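Local coordinates for protein 2-dehydropantoate 2-reductase (Geobacter metallireducens, PDB 3HN2) that probably catalyses the NADPH-dependent reduction of ketopantoate (2-dehydropantoate) to (R)-pantoate, the second step of pantoate formation on the pathway to pantothenate, at residues G11-Y17 with A126-R132; D27-L32 with V58-P64; G219-V224 with A288-V292; A226-Q231 with Y281-I287. The contacts are given in a common frame with arbitrary orientation. Numbering follows the deposited sequence.

Contact 1 of 4, residues G11-Y17 with A126-R132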
loop_
_atom_site.group_PDB
_atom_site.type_symbol
_atom_site.label_atom_id
_atom_site.label_comp_id
_atom_site.label_asym_id
_atom_site.label_seq_id
_atom_site.Cartn_x
_atom_site.Cartn_y
_atom_site.Cartn_z
ATOM N N GLY A 11 13.932 -3.740 19.605
ATOM C CA GLY A 11 12.960 -4.540 18.882
ATOM C C GLY A 11 13.198 -4.426 17.394
ATOM O O GLY A 11 14.292 -4.073 16.954
ATOM N N ALA A 12 12.157 -4.699 16.617
ATOM C CA ALA A 12 12.247 -4.675 15.161
ATOM C C ALA A 12 12.311 -3.258 14.582
ATOM O O ALA A 12 12.591 -3.086 13.392
ATOM C CB ALA A 12 11.092 -5.452 14.555
ATOM N N LEU A 13 12.059 -2.251 15.419
ATOM C CA LEU A 13 12.101 -0.862 14.974
ATOM C C LEU A 13 13.209 -0.039 15.635
ATOM O O LEU A 13 13.790 0.841 14.998
ATOM C CB LEU A 13 10.720 -0.192 15.105
ATOM C CG LEU A 13 10.169 0.512 16.346
ATOM C CD1 LEU A 13 10.615 1.967 16.412
ATOM C CD2 LEU A 13 8.651 0.448 16.323
ATOM N N GLY A 14 13.489 -0.318 16.905
ATOM C CA GLY A 14 14.550 0.366 17.631
ATOM C C GLY A 14 15.921 0.053 17.065
ATOM O O GLY A 14 16.784 0.935 16.970
ATOM N N LEU A 15 16.114 -1.208 16.681
ATOM C CA LEU A 15 17.352 -1.644 16.052
ATOM C C LEU A 15 17.494 -1.052 14.658
ATOM O O LEU A 15 18.543 -0.498 14.333
ATOM C CB LEU A 15 17.431 -3.171 15.995
ATOM C CG LEU A 15 17.790 -3.971 17.254
ATOM C CD1 LEU A 15 17.740 -5.456 16.957
ATOM C CD2 LEU A 15 19.161 -3.597 17.802
ATOM N N TYR A 16 16.429 -1.157 13.860
ATOM C CA TYR A 16 16.399 -0.654 12.481
ATOM C C TYR A 16 16.727 0.829 12.375
ATOM O O TYR A 16 17.566 1.220 11.567
ATOM C CB TYR A 16 15.041 -0.937 11.832
ATOM C CG TYR A 16 14.850 -0.325 10.459
ATOM C CD1 TYR A 16 15.557 -0.799 9.352
ATOM C CD2 TYR A 16 13.946 0.718 10.262
ATOM C CE1 TYR A 16 15.377 -0.238 8.085
ATOM C CE2 TYR A 16 13.752 1.279 8.999
ATOM C CZ TYR A 16 14.469 0.795 7.917
ATOM O OH TYR A 16 14.282 1.353 6.672
ATOM N N TYR A 17 16.071 1.642 13.195
ATOM C CA TYR A 17 16.312 3.081 13.189
ATOM C C TYR A 17 17.677 3.453 13.755
ATOM O O TYR A 17 18.341 4.344 13.231
ATOM C CB TYR A 17 15.192 3.835 13.910
ATOM C CG TYR A 17 13.896 3.873 13.134
ATOM C CD1 TYR A 17 13.882 4.158 11.766
ATOM C CD2 TYR A 17 12.681 3.633 13.767
ATOM C CE1 TYR A 17 12.688 4.190 11.050
ATOM C CE2 TYR A 17 11.485 3.667 13.064
ATOM C CZ TYR A 17 11.493 3.948 11.710
ATOM O OH TYR A 17 10.303 3.979 11.025
ATOM N N ALA A 126 5.571 6.288 13.887
ATOM C CA ALA A 126 6.337 5.602 12.855
ATOM C C ALA A 126 5.470 4.562 12.168
ATOM O O ALA A 126 4.613 3.948 12.802
ATOM C CB ALA A 126 7.554 4.944 13.468
ATOM N N PHE A 127 5.682 4.370 10.873
ATOM C CA PHE A 127 4.987 3.309 10.150
ATOM C C PHE A 127 5.988 2.424 9.423
ATOM O O PHE A 127 6.605 2.842 8.446
ATOM C CB PHE A 127 3.946 3.874 9.181
ATOM C CG PHE A 127 2.861 2.893 8.830
ATOM C CD1 PHE A 127 1.708 2.807 9.609
ATOM C CD2 PHE A 127 2.992 2.048 7.730
ATOM C CE1 PHE A 127 0.699 1.895 9.297
ATOM C CE2 PHE A 127 1.992 1.136 7.413
ATOM C CZ PHE A 127 0.842 1.060 8.196
ATOM N N LEU A 128 6.124 1.193 9.909
ATOM C CA LEU A 128 7.192 0.298 9.490
ATOM C C LEU A 128 6.684 -1.133 9.382
ATOM O O LEU A 128 5.943 -1.597 10.249
ATOM C CB LEU A 128 8.304 0.343 10.539
ATOM C CG LEU A 128 9.789 0.414 10.186
ATOM C CD1 LEU A 128 10.568 0.417 11.482
ATOM C CD2 LEU A 128 10.260 -0.724 9.303
ATOM N N CYS A 129 7.089 -1.826 8.320
ATOM C CA CYS A 129 6.861 -3.268 8.191
ATOM C C CYS A 129 8.164 -3.993 8.510
ATOM O O CYS A 129 9.109 -3.953 7.720
ATOM C CB CYS A 129 6.399 -3.637 6.779
ATOM S SG CYS A 129 4.987 -2.715 6.154
ATOM N N SER A 130 8.216 -4.644 9.671
ATOM C CA SER A 130 9.443 -5.298 10.126
ATOM C C SER A 130 9.209 -6.450 11.095
ATOM O O SER A 130 8.777 -6.237 12.229
ATOM C CB SER A 130 10.395 -4.279 10.770
ATOM O OG SER A 130 9.827 -3.702 11.931
ATOM N N ASN A 131 9.482 -7.668 10.637
ATOM C CA ASN A 131 9.681 -8.787 11.549
ATOM C C ASN A 131 11.178 -8.906 11.820
ATOM O O ASN A 131 11.993 -8.590 10.959
ATOM C CB ASN A 131 9.065 -10.095 11.011
ATOM C CG ASN A 131 9.860 -10.713 9.860
ATOM O OD1 ASN A 131 9.594 -10.439 8.689
ATOM N ND2 ASN A 131 10.826 -11.566 10.193
ATOM N N ARG A 132 11.543 -9.329 13.023
ATOM C CA ARG A 132 12.952 -9.491 13.371
ATOM C C ARG A 132 13.257 -10.960 13.631
ATOM O O ARG A 132 12.437 -11.832 13.333
ATOM C CB ARG A 132 13.294 -8.647 14.607
ATOM C CG ARG A 132 12.453 -8.967 15.844
ATOM C CD ARG A 132 12.784 -8.041 17.004
ATOM N NE ARG A 132 13.990 -8.447 17.727
ATOM C CZ ARG A 132 13.990 -9.126 18.871
ATOM N NH1 ARG A 132 12.846 -9.488 19.442
ATOM N NH2 ARG A 132 15.138 -9.447 19.449
#
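Leu128, Ala12 and Arg132 carry most of this interface, in which the turn and first residues of helix 14-23 meet the end of strand 121-129 and the loop after it. Leu128 points from the strand toward the helix, and its CD1 atom serves as a common apolar centre: it lies 3.7 Å from Leu13 CB, 3.6 Å from Tyr16 CD2 and 3.7 Å from Tyr17 CZ. Tyr17 also reaches Ala126, with Tyr17 CE2 4.2 Å from Ala126 CB, while its hydroxyl hydrogen-bonds to the carbonyl of Gly144 on the neighbouring strand 142-150. Further along, Ala12 fits between two polar side chains. Ser130 OG donates a weak hydrogen bond to Ala12 O at 3.2 Å, and the aliphatic part of Arg132 lies along the turn, with Arg132 CD 3.4 Å from Ala12 N and 3.7 Å from Gly11 C. Gly11 and Gly14 belong to a GxGxxG sequence, consistent with the dinucleotide-binding turn of a Rossmann fold. The contact illustrates a graded chemistry: Leu128 packs apolar against the helix, whereas the turn is met by the aliphatic chain of Arg132 and one weak bond from Ser130, implying an interface dominated by van der Waals packing.

Contact 2 of 4, residues D27-L32 with V58-P64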
loop_
_atom_site.group_PDB
_atom_site.type_symbol
_atom_site.label_atom_id
_atom_site.label_comp_id
_atom_site.label_asym_id
_atom_site.label_seq_id
_atom_site.Cartn_x
_atom_site.Cartn_y
_atom_site.Cartn_z
ATOM N N ASP A 27 26.403 8.997 17.131
ATOM C CA ASP A 27 26.950 8.277 18.275
ATOM C C ASP A 27 25.844 7.480 18.963
ATOM O O ASP A 27 25.227 7.940 19.926
ATOM C CB ASP A 27 27.636 9.249 19.241
ATOM C CG ASP A 27 28.620 8.561 20.176
ATOM O OD1 ASP A 27 28.879 7.349 20.010
ATOM O OD2 ASP A 27 29.140 9.244 21.081
ATOM N N VAL A 28 25.610 6.276 18.451
ATOM C CA VAL A 28 24.474 5.455 18.856
ATOM C C VAL A 28 24.903 4.399 19.872
ATOM O O VAL A 28 25.901 3.703 19.679
ATOM C CB VAL A 28 23.777 4.817 17.615
ATOM C CG1 VAL A 28 22.619 3.938 18.021
ATOM C CG2 VAL A 28 23.269 5.902 16.687
ATOM N N HIS A 29 24.142 4.307 20.959
ATOM C CA HIS A 29 24.413 3.383 22.054
ATOM C C HIS A 29 23.194 2.501 22.269
ATOM O O HIS A 29 22.167 2.966 22.752
ATOM C CB HIS A 29 24.727 4.159 23.338
ATOM C CG HIS A 29 25.831 5.159 23.187
ATOM N ND1 HIS A 29 25.623 6.427 22.692
ATOM C CD2 HIS A 29 27.153 5.073 23.462
ATOM C CE1 HIS A 29 26.771 7.081 22.665
ATOM N NE2 HIS A 29 27.716 6.281 23.128
ATOM N N PHE A 30 23.305 1.231 21.899
ATOM C CA PHE A 30 22.196 0.297 22.035
ATOM C C PHE A 30 22.125 -0.320 23.434
ATOM O O PHE A 30 23.139 -0.769 23.977
ATOM C CB PHE A 30 22.316 -0.822 21.002
ATOM C CG PHE A 30 22.030 -0.396 19.592
ATOM C CD1 PHE A 30 20.744 -0.475 19.077
ATOM C CD2 PHE A 30 23.053 0.058 18.767
ATOM C CE1 PHE A 30 20.477 -0.098 17.763
ATOM C CE2 PHE A 30 22.798 0.431 17.451
ATOM C CZ PHE A 30 21.509 0.356 16.952
ATOM N N LEU A 31 20.925 -0.342 24.010
ATOM C CA LEU A 31 20.676 -1.099 25.232
ATOM C C LEU A 31 20.077 -2.463 24.886
ATOM O O LEU A 31 18.871 -2.590 24.665
ATOM C CB LEU A 31 19.771 -0.322 26.201
ATOM C CG LEU A 31 19.591 -0.866 27.631
ATOM C CD1 LEU A 31 20.924 -1.048 28.345
ATOM C CD2 LEU A 31 18.665 0.024 28.456
ATOM N N LEU A 32 20.941 -3.474 24.824
ATOM C CA LEU A 32 20.527 -4.843 24.527
ATOM C C LEU A 32 20.226 -5.626 25.799
ATOM O O LEU A 32 20.773 -5.334 26.867
ATOM C CB LEU A 32 21.602 -5.582 23.723
ATOM C CG LEU A 32 22.001 -5.200 22.288
ATOM C CD1 LEU A 32 20.844 -4.675 21.426
ATOM C CD2 LEU A 32 23.166 -4.231 22.289
ATOM N N VAL A 58 29.064 -2.729 16.939
ATOM C CA VAL A 58 27.933 -2.014 17.525
ATOM C C VAL A 58 28.239 -1.690 18.992
ATOM O O VAL A 58 28.643 -2.570 19.760
ATOM C CB VAL A 58 26.611 -2.827 17.368
ATOM C CG1 VAL A 58 25.581 -2.449 18.419
ATOM C CG2 VAL A 58 26.035 -2.642 15.971
ATOM N N LYS A 59 28.082 -0.417 19.358
ATOM C CA LYS A 59 28.213 0.018 20.749
ATOM C C LYS A 59 27.045 -0.494 21.581
ATOM O O LYS A 59 25.987 0.136 21.637
ATOM C CB LYS A 59 28.272 1.543 20.841
ATOM C CG LYS A 59 29.662 2.136 20.850
ATOM C CD LYS A 59 29.591 3.609 21.204
ATOM C CE LYS A 59 30.970 4.225 21.314
ATOM N NZ LYS A 59 30.891 5.636 21.783
ATOM N N GLY A 60 27.246 -1.640 22.224
ATOM C CA GLY A 60 26.206 -2.273 23.025
ATOM C C GLY A 60 26.470 -2.243 24.516
ATOM O O GLY A 60 27.620 -2.198 24.957
ATOM N N TYR A 61 25.392 -2.248 25.292
ATOM C CA TYR A 61 25.464 -2.210 26.750
ATOM C C TYR A 61 24.359 -3.085 27.334
ATOM O O TYR A 61 23.410 -3.450 26.631
ATOM C CB TYR A 61 25.306 -0.775 27.265
ATOM C CG TYR A 61 26.413 0.188 26.873
ATOM C CD1 TYR A 61 26.363 0.894 25.665
ATOM C CD2 TYR A 61 27.488 0.420 27.723
ATOM C CE1 TYR A 61 27.372 1.781 25.305
ATOM C CE2 TYR A 61 28.501 1.312 27.374
ATOM C CZ TYR A 61 28.435 1.986 26.165
ATOM O OH TYR A 61 29.431 2.865 25.820
ATOM N N ARG A 62 24.478 -3.422 28.615
ATOM C CA ARG A 62 23.451 -4.231 29.275
ATOM C C ARG A 62 22.772 -3.504 30.432
ATOM O O ARG A 62 21.675 -3.873 30.849
ATOM C CB ARG A 62 23.999 -5.602 29.697
ATOM C CG ARG A 62 25.253 -5.581 30.572
ATOM C CD ARG A 62 26.133 -6.811 30.318
ATOM N NE ARG A 62 25.349 -8.010 30.006
ATOM C CZ ARG A 62 25.867 -9.205 29.735
ATOM N NH1 ARG A 62 25.064 -10.227 29.459
ATOM N NH2 ARG A 62 27.182 -9.385 29.738
ATOM N N ALA A 63 23.427 -2.462 30.932
ATOM C CA ALA A 63 22.843 -1.598 31.948
ATOM C C ALA A 63 22.865 -0.161 31.448
ATOM O O ALA A 63 23.850 0.261 30.835
ATOM C CB ALA A 63 23.605 -1.724 33.263
ATOM N N PRO A 64 21.766 0.590 31.678
ATOM C CA PRO A 64 21.712 2.011 31.299
ATOM C C PRO A 64 22.682 2.919 32.062
ATOM O O PRO A 64 23.076 3.961 31.533
ATOM C CB PRO A 64 20.263 2.410 31.599
ATOM C CG PRO A 64 19.761 1.397 32.544
ATOM C CD PRO A 64 20.492 0.126 32.258
#
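Main-chain hydrogen bonds define this contact, which adds the short edge strand 60-61 to strand 28-31 in the Rossmann-type sheet. Phe30 bonds to Lys59 and Tyr61, the residues flanking its bridge partner Gly60, as in parallel pairing: Phe30 N donates to Lys59 O at 2.9 Å and Tyr61 N to Phe30 O at 3.0 Å. Leu32 N then donates to Tyr61 O at 3.1 Å. A CA-H...O contact of 3.5 Å from Gly60 CA to Phe30 O supplements them. Leu32 CD2 approaches to 3.7 Å from Gly60 CA, occupying space that a beta carbon at Gly60 would need.

Apolar contacts flank the pairing. Phe30 CD2 meets Val58 CG1 at 3.6 Å on the face covered by helix 14-23, where Phe30 packs on Leu15. Leu31 CD1 reaches over the chain turning away after the strand, 4.1 Å from Pro64 CD. Two rings also meet in van der Waals contact, Tyr61 CE1 lying at the edge of the His29 ring, 3.8 Å from His29 CD2.

Charge enters at the start of strand 28-31, where Lys59 NZ forms a salt bridge with Asp27 OD1 at 3.2 Å. His29 ND1 instead hydrogen-bonds to the carbonyl of Ile5 on the next strand inward. The chemistry thus implies an edge strand whose register is set by backbone bonds, with apolar contacts and one salt bridge added beside them.

Contact 3 of 4, residues G219-V224 with A288-V292; sequences GIMLEV and AMPRV
In this contact, within the all-helical C-terminal domain, a side chain of one helix meets the N-terminus of another: a glutamate of helix 211-229 binds the first turn of helix 290-302. Segment 219-224 is helical throughout. In the other segment, Ala288 (phi/psi -69/113°) and Met289 (-130/71°, at the N-cap position) are non-helical and lead into Pro290, where the helix begins. The CA atoms come closest at Glu223 with Met289, 5.7 Å, and at Ile220 with Arg291, 5.8 Å. Glu223 points toward the helix start with chi1 m and chi2 t, an extended form that delivers its carboxylate to the first-turn amides. Glu223 OE1 accepts from Val292 N at 3.2 Å and weakly from Arg291 N at 3.1 Å; Glu223 OE2 takes a second weak bond from Arg291 N at 3.3 Å. Arg291 reaches out extended (chi1 m, chi2 t, chi3 t), and Arg291 NH1 makes a salt bridge to Glu223 OE2, modelled very short at 2.4 Å, while one guanidinium face covers Gly219 CA. Ile220 CG1 packs on the aliphatic base of Arg291, 3.9 Å from Arg291 CB, and Val224 CG2 makes apolar contact with Val292 CG2 at 4.2 Å. The arrangement is typical of a carboxylate, here from a helix remote in sequence, bound at a helix N-terminus, where backbone amides point outward.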
loop_
_atom_site.group_PDB
_atom_site.type_symbol
_atom_site.label_atom_id
_atom_site.label_comp_id
_atom_site.label_asym_id
_atom_site.label_seq_id
_atom_site.Cartn_x
_atom_site.Cartn_y
_atom_site.Cartn_z
ATOM N N GLY A 219 -16.792 0.137 10.339
ATOM C CA GLY A 219 -17.467 0.459 11.588
ATOM C C GLY A 219 -16.505 0.658 12.742
ATOM O O GLY A 219 -16.643 1.618 13.513
ATOM N N ILE A 220 -15.530 -0.245 12.851
ATOM C CA ILE A 220 -14.464 -0.135 13.843
ATOM C C ILE A 220 -13.735 1.197 13.664
ATOM O O ILE A 220 -13.551 1.950 14.629
ATOM C CB ILE A 220 -13.471 -1.319 13.747
ATOM C CG1 ILE A 220 -14.135 -2.611 14.219
ATOM C CG2 ILE A 220 -12.215 -1.059 14.587
ATOM C CD1 ILE A 220 -13.420 -3.876 13.748
ATOM N N MET A 221 -13.368 1.482 12.414
ATOM C CA MET A 221 -12.703 2.719 12.030
ATOM C C MET A 221 -13.471 3.986 12.379
ATOM O O MET A 221 -12.892 4.923 12.947
ATOM C CB MET A 221 -12.396 2.709 10.549
ATOM C CG MET A 221 -11.178 1.895 10.218
ATOM S SD MET A 221 -10.594 2.266 8.564
ATOM C CE MET A 221 -9.156 1.221 8.596
ATOM N N LEU A 222 -14.768 4.007 12.059
ATOM C CA LEU A 222 -15.635 5.136 12.422
ATOM C C LEU A 222 -15.711 5.436 13.933
ATOM O O LEU A 222 -15.919 6.584 14.323
ATOM C CB LEU A 222 -17.040 4.939 11.868
ATOM C CG LEU A 222 -17.202 5.160 10.364
ATOM C CD1 LEU A 222 -18.400 4.383 9.786
ATOM C CD2 LEU A 222 -17.312 6.632 10.063
ATOM N N GLU A 223 -15.547 4.405 14.760
ATOM C CA GLU A 223 -15.602 4.535 16.208
ATOM C C GLU A 223 -14.351 5.216 16.733
ATOM O O GLU A 223 -14.440 6.126 17.553
ATOM C CB GLU A 223 -15.765 3.166 16.870
ATOM C CG GLU A 223 -17.143 2.548 16.704
ATOM C CD GLU A 223 -17.299 1.235 17.453
ATOM O OE1 GLU A 223 -16.434 0.895 18.295
ATOM O OE2 GLU A 223 -18.303 0.538 17.194
ATOM N N VAL A 224 -13.198 4.766 16.237
ATOM C CA VAL A 224 -11.889 5.341 16.547
ATOM C C VAL A 224 -11.828 6.822 16.173
ATOM O O VAL A 224 -11.298 7.638 16.936
ATOM C CB VAL A 224 -10.754 4.557 15.836
ATOM C CG1 VAL A 224 -9.388 5.129 16.165
ATOM C CG2 VAL A 224 -10.799 3.084 16.221
ATOM N N ALA A 288 -19.610 6.100 22.697
ATOM C CA ALA A 288 -19.982 4.710 22.465
ATOM C C ALA A 288 -19.008 4.068 21.486
ATOM O O ALA A 288 -18.937 4.460 20.322
ATOM C CB ALA A 288 -21.403 4.630 21.940
ATOM N N MET A 289 -18.236 3.106 21.984
ATOM C CA MET A 289 -17.324 2.321 21.153
ATOM C C MET A 289 -17.497 0.812 21.388
ATOM O O MET A 289 -16.620 0.171 21.974
ATOM C CB MET A 289 -15.872 2.745 21.401
ATOM C CG MET A 289 -15.457 4.009 20.665
ATOM S SD MET A 289 -13.987 4.806 21.337
ATOM C CE MET A 289 -12.663 4.140 20.334
ATOM N N PRO A 290 -18.629 0.236 20.925
ATOM C CA PRO A 290 -18.924 -1.175 21.215
ATOM C C PRO A 290 -17.993 -2.160 20.521
ATOM O O PRO A 290 -17.679 -3.213 21.083
ATOM C CB PRO A 290 -20.356 -1.357 20.690
ATOM C CG PRO A 290 -20.884 0.025 20.466
ATOM C CD PRO A 290 -19.698 0.852 20.119
ATOM N N ARG A 291 -17.548 -1.816 19.316
ATOM C CA ARG A 291 -16.743 -2.734 18.513
ATOM C C ARG A 291 -15.312 -2.819 19.022
ATOM O O ARG A 291 -14.764 -3.928 19.195
ATOM C CB ARG A 291 -16.802 -2.370 17.023
ATOM C CG ARG A 291 -18.137 -2.725 16.371
ATOM C CD ARG A 291 -18.198 -2.337 14.884
ATOM N NE ARG A 291 -19.575 -2.062 14.464
ATOM C CZ ARG A 291 -20.195 -0.888 14.599
ATOM N NH1 ARG A 291 -19.578 0.153 15.147
ATOM N NH2 ARG A 291 -21.447 -0.752 14.193
ATOM N N VAL A 292 -14.721 -1.652 19.309
ATOM C CA VAL A 292 -13.378 -1.600 19.911
ATOM C C VAL A 292 -13.400 -2.387 21.219
ATOM O O VAL A 292 -12.473 -3.157 21.502
ATOM C CB VAL A 292 -12.823 -0.152 20.067
ATOM C CG1 VAL A 292 -11.340 -0.183 20.401
ATOM C CG2 VAL A 292 -13.036 0.674 18.774
#

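Contact 4 of 4, residues A226-Q231 with Y281-I287; sequences AGANAQ and YGAREGI
Two helix ends meet side by side here, the C-terminal turns of helices 211-229 and 271-284, in the helical C-terminal domain of the ketopantoate reductase fold. Ala226 to Ala228 and Tyr281 to Ala283 are helical; Gly286, at phi/psi 72/69°, turns segment 281-287 out of its helix, and Ile287 is extended. Ala226 opens the first segment against Ile287, with Ala226 O 3.9 Å from Ile287 CG1 and Ala226 CB 4.4 Å from Ile287 CG2. Gly227 follows at the closest backbone approach, its CA 4.9 Å from Gly282 CA. Gly227 N is also 4.1 Å from Ile287 CG2. Ala228 and Asn229 face other parts of the domain, Ala228 packing on Trp184 of helix 179-200. At Ala230, phi/psi -101/35°, the chain has left the helix; Ala230 CB points toward the partner and lies 3.7 Å from Ile287 CD1, Ile287 having chi1 m and chi2 p, while Ala230 O is 3.3 Å from Glu285 CG. Ala230 and Glu285 are in register, their CA atoms 6.9 Å apart. Gln231, phi/psi -116/12°, chi1 -142°, chi2 p and chi3 -129°, ends the segment by bridging the two helices through its amide: Gln231 NE2 donates to Gly227 O at 2.7 Å in its own segment and, weakly, to Tyr281 O at 3.4 Å across the interface.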
loop_
_atom_site.group_PDB
_atom_site.type_symbol
_atom_site.label_atom_id
_atom_site.label_comp_id
_atom_site.label_asym_id
_atom_site.label_seq_id
_atom_site.Cartn_x
_atom_site.Cartn_y
_atom_site.Cartn_z
ATOM N N ALA A 226 -14.545 8.791 15.909
ATOM C CA ALA A 226 -15.469 9.446 16.840
ATOM C C ALA A 226 -14.832 9.681 18.214
ATOM O O ALA A 226 -15.066 10.711 18.858
ATOM C CB ALA A 226 -16.732 8.646 16.977
ATOM N N GLY A 227 -14.013 8.725 18.643
ATOM C CA GLY A 227 -13.251 8.843 19.876
ATOM C C GLY A 227 -12.100 9.815 19.733
ATOM O O GLY A 227 -11.628 10.371 20.725
ATOM N N ALA A 228 -11.648 10.020 18.498
ATOM C CA ALA A 228 -10.573 10.964 18.211
ATOM C C ALA A 228 -11.082 12.396 18.170
ATOM O O ALA A 228 -10.456 13.292 18.719
ATOM C CB ALA A 228 -9.900 10.618 16.901
ATOM N N ASN A 229 -12.222 12.603 17.517
ATOM C CA ASN A 229 -12.742 13.945 17.267
ATOM C C ASN A 229 -13.239 14.683 18.500
ATOM O O ASN A 229 -13.292 15.915 18.508
ATOM C CB ASN A 229 -13.816 13.909 16.184
ATOM C CG ASN A 229 -13.229 13.729 14.803
ATOM O OD1 ASN A 229 -12.108 14.176 14.534
ATOM N ND2 ASN A 229 -13.981 13.073 13.913
ATOM N N ALA A 230 -13.580 13.934 19.540
ATOM C CA ALA A 230 -13.981 14.536 20.800
ATOM C C ALA A 230 -12.846 14.518 21.834
ATOM O O ALA A 230 -13.095 14.381 23.031
ATOM C CB ALA A 230 -15.221 13.847 21.337
ATOM N N GLN A 231 -11.608 14.681 21.365
ATOM C CA GLN A 231 -10.430 14.594 22.235
ATOM C C GLN A 231 -9.642 15.910 22.342
ATOM O O GLN A 231 -8.516 15.937 22.855
ATOM C CB GLN A 231 -9.511 13.457 21.771
ATOM C CG GLN A 231 -8.857 12.680 22.901
ATOM C CD GLN A 231 -9.864 11.933 23.751
ATOM O OE1 GLN A 231 -9.857 12.041 24.976
ATOM N NE2 GLN A 231 -10.741 11.174 23.104
ATOM N N TYR A 281 -9.875 6.829 26.945
ATOM C CA TYR A 281 -9.943 8.218 26.468
ATOM C C TYR A 281 -11.293 8.609 25.872
ATOM O O TYR A 281 -11.735 9.746 26.029
ATOM C CB TYR A 281 -8.816 8.519 25.474
ATOM C CG TYR A 281 -7.553 9.059 26.114
ATOM C CD1 TYR A 281 -7.498 10.362 26.614
ATOM C CD2 TYR A 281 -6.411 8.270 26.217
ATOM C CE1 TYR A 281 -6.338 10.857 27.203
ATOM C CE2 TYR A 281 -5.245 8.756 26.801
ATOM C CZ TYR A 281 -5.216 10.047 27.291
ATOM O OH TYR A 281 -4.061 10.525 27.866
ATOM N N GLY A 282 -11.946 7.661 25.204
ATOM C CA GLY A 282 -13.275 7.884 24.646
ATOM C C GLY A 282 -14.372 7.867 25.694
ATOM O O GLY A 282 -15.337 8.630 25.597
ATOM N N ALA A 283 -14.224 6.993 26.691
ATOM C CA ALA A 283 -15.202 6.851 27.773
ATOM C C ALA A 283 -15.164 8.052 28.705
ATOM O O ALA A 283 -16.198 8.462 29.235
ATOM C CB ALA A 283 -14.961 5.567 28.551
ATOM N N ARG A 284 -13.961 8.603 28.882
ATOM C CA ARG A 284 -13.708 9.838 29.630
ATOM C C ARG A 284 -14.504 11.017 29.064
ATOM O O ARG A 284 -14.904 11.915 29.800
ATOM C CB ARG A 284 -12.213 10.155 29.573
ATOM C CG ARG A 284 -11.695 11.180 30.574
ATOM C CD ARG A 284 -10.592 12.006 29.924
ATOM N NE ARG A 284 -9.355 12.012 30.700
ATOM C CZ ARG A 284 -8.195 12.508 30.275
ATOM N NH1 ARG A 284 -8.092 13.053 29.068
ATOM N NH2 ARG A 284 -7.128 12.456 31.063
ATOM N N GLU A 285 -14.712 11.009 27.750
ATOM C CA GLU A 285 -15.522 12.018 27.076
ATOM C C GLU A 285 -16.911 11.479 26.764
ATOM O O GLU A 285 -17.760 12.203 26.244
ATOM C CB GLU A 285 -14.836 12.495 25.791
ATOM C CG GLU A 285 -13.345 12.820 25.940
ATOM C CD GLU A 285 -13.062 13.991 26.875
ATOM O OE1 GLU A 285 -12.034 13.935 27.578
ATOM O OE2 GLU A 285 -13.856 14.962 26.911
ATOM N N GLY A 286 -17.130 10.205 27.083
ATOM C CA GLY A 286 -18.424 9.553 26.891
ATOM C C GLY A 286 -18.750 9.285 25.436
ATOM O O GLY A 286 -19.642 9.918 24.875
ATOM N N ILE A 287 -18.009 8.358 24.828
ATOM C CA ILE A 287 -18.235 7.950 23.435
ATOM C C ILE A 287 -18.515 6.449 23.364
ATOM O O ILE A 287 -17.774 5.639 23.920
ATOM C CB ILE A 287 -17.053 8.375 22.488
ATOM C CG1 ILE A 287 -17.222 9.823 22.018
ATOM C CG2 ILE A 287 -16.980 7.505 21.239
ATOM C CD1 ILE A 287 -16.702 10.863 22.973
#

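How the contacts relate
The four contacts divide between the two domains. Contacts 1 and 2 belong to the N-terminal Rossmann-type domain, with centres about 17 Å apart. They share one mixed sheet, and contact 2 is nested within the chain loop closed by contact 1; helix 14-23 and strand 28-31 are consecutive, and Leu15 CD2 touches Phe30 CD1 at 3.7 Å. Contacts 3 and 4 follow in the helical C-terminal domain, centres about 11 Å apart, both using helix 211-229, with contact 4 nested inside contact 3. Contacts 2 and 3, about 41 Å apart between centres, lie on opposite sides of the chain's centre. In each domain a long-range contact thus encloses a shorter-range one along the chain.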